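Local coordinates for protein nucleoside 2-deoxyribosyltransferase (Enterococcus faecalis, PDB 7M5H) that probably hydrolyses the N-glycosidic bond of 5-hydroxymethyl-dUMP, releasing the base from the deoxyribose phosphate, at residues Y8-L13 / D71-L76. Numbering follows the deposited sequence.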
# COMPACT_ATOMS: atom_id res chain seq x y z
N TYR B 8 8.72 -22.09 -7.48
CA TYR B 8 7.61 -21.51 -6.74
C TYR B 8 7.32 -20.14 -7.32
O TYR B 8 8.21 -19.28 -7.38
CB TYR B 8 7.92 -21.41 -5.25
CG TYR B 8 6.77 -20.88 -4.43
CD1 TYR B 8 5.77 -21.72 -3.96
CD2 TYR B 8 6.67 -19.52 -4.12
CE1 TYR B 8 4.71 -21.24 -3.21
CE2 TYR B 8 5.62 -19.03 -3.38
CZ TYR B 8 4.64 -19.89 -2.92
OH TYR B 8 3.59 -19.40 -2.18
N PHE B 9 6.07 -19.92 -7.74
CA PHE B 9 5.66 -18.66 -8.34
C PHE B 9 5.05 -17.79 -7.25
O PHE B 9 3.91 -18.01 -6.82
CB PHE B 9 4.67 -18.90 -9.48
CG PHE B 9 4.43 -17.69 -10.34
CD1 PHE B 9 5.21 -17.46 -11.46
CD2 PHE B 9 3.43 -16.79 -10.03
CE1 PHE B 9 5.00 -16.35 -12.26
CE2 PHE B 9 3.21 -15.68 -10.82
CZ PHE B 9 3.99 -15.46 -11.93
N ALA B 10 5.81 -16.80 -6.79
CA ALA B 10 5.35 -15.88 -5.76
C ALA B 10 4.74 -14.64 -6.39
O ALA B 10 5.32 -14.04 -7.30
CB ALA B 10 6.50 -15.49 -4.83
N GLY B 11 3.56 -14.26 -5.91
CA GLY B 11 2.86 -13.10 -6.42
C GLY B 11 1.45 -13.02 -5.87
O GLY B 11 0.86 -14.03 -5.48
N PRO B 12 0.90 -11.81 -5.80
CA PRO B 12 -0.50 -11.68 -5.39
C PRO B 12 -1.41 -12.43 -6.35
O PRO B 12 -1.16 -12.48 -7.56
CB PRO B 12 -0.74 -10.16 -5.44
CG PRO B 12 0.31 -9.63 -6.36
CD PRO B 12 1.51 -10.51 -6.14
N LEU B 13 -2.47 -13.02 -5.81
CA LEU B 13 -3.34 -13.92 -6.56
C LEU B 13 -4.79 -13.73 -6.15
O LEU B 13 -5.57 -14.69 -6.10
CB LEU B 13 -2.92 -15.38 -6.36
CG LEU B 13 -2.98 -15.90 -4.92
CD1 LEU B 13 -3.48 -17.33 -4.90
CD2 LEU B 13 -1.62 -15.80 -4.23
N ASP B 71 13.41 -25.20 -5.97
CA ASP B 71 14.79 -24.92 -6.31
C ASP B 71 15.00 -23.48 -6.73
O ASP B 71 16.13 -22.98 -6.67
CB ASP B 71 15.26 -25.85 -7.43
CG ASP B 71 15.12 -27.31 -7.08
OD1 ASP B 71 15.64 -27.72 -6.02
OD2 ASP B 71 14.50 -28.06 -7.86
N LEU B 72 13.94 -22.80 -7.16
CA LEU B 72 14.00 -21.43 -7.63
C LEU B 72 12.67 -20.76 -7.32
O LEU B 72 11.61 -21.38 -7.46
CB LEU B 72 14.30 -21.36 -9.13
CG LEU B 72 14.19 -19.99 -9.80
CD1 LEU B 72 15.29 -19.07 -9.30
CD2 LEU B 72 14.23 -20.12 -11.31
N LEU B 73 12.72 -19.50 -6.92
CA LEU B 73 11.52 -18.73 -6.60
C LEU B 73 11.40 -17.59 -7.60
O LEU B 73 12.32 -16.77 -7.74
CB LEU B 73 11.58 -18.19 -5.17
CG LEU B 73 10.32 -17.53 -4.62
CD1 LEU B 73 9.96 -18.13 -3.27
CD2 LEU B 73 10.51 -16.03 -4.49
N VAL B 74 10.27 -17.54 -8.31
CA VAL B 74 9.94 -16.44 -9.20
C VAL B 74 8.97 -15.53 -8.46
O VAL B 74 7.92 -15.99 -7.99
CB VAL B 74 9.35 -16.94 -10.53
CG1 VAL B 74 8.89 -15.76 -11.38
CG2 VAL B 74 10.37 -17.77 -11.28
N ALA B 75 9.32 -14.25 -8.35
CA ALA B 75 8.55 -13.30 -7.55
C ALA B 75 8.11 -12.12 -8.41
O ALA B 75 8.90 -11.57 -9.18
CB ALA B 75 9.37 -12.80 -6.36
N LEU B 76 6.85 -11.74 -8.25
CA LEU B 76 6.29 -10.57 -8.92
C LEU B 76 6.25 -9.42 -7.92
O LEU B 76 5.59 -9.52 -6.88
CB LEU B 76 4.90 -10.87 -9.48
CG LEU B 76 4.82 -11.37 -10.92
CD1 LEU B 76 5.84 -12.47 -11.20
CD2 LEU B 76 3.42 -11.86 -11.24
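Tyr8, Phe9 and Ala10 pair in parallel register with Leu73, Val74 and Ala75, the axes of the two strand segments approaching to 4.6 Å and their directions 19° apart, as neighbours in the five-stranded parallel sheet of the Rossmann-like fold. Four backbone hydrogen bonds alternate between them: Tyr8 N to Leu72 O, Val74 N to Tyr8 O, Ala10 N to Val74 O, a short 2.6 Å, and Leu76 N to Ala10 O. Tyr8, Ala10, Leu73 and Ala75 share one face of the sheet. There Tyr8 and Leu73 lie side by side, CG of each anti to its backbone N, and Leu73 CD1 comes within 3.7 Å of Tyr8 CD2; Leu73 CD2 reaches Ala10 CB at 4.1 Å. The Tyr8 hydroxyl is held by hydrogen bonds with Glu89 of helix 84-96 and Asp63 of helix 56-68. A glycerol, probably from the crystallisation liquor, hydrogen-bonds Gly11 N just past the strand end, consistent with a pocket there. On the other face, where helix 16-30 packs, the Phe9 ring bridges two aliphatic side chains. Its CE1 meets Val74 CG1 at 4.0 Å, while CZ sits against both methyls of Leu76, 3.6 Å from CD1 and 3.7 Å from CD2.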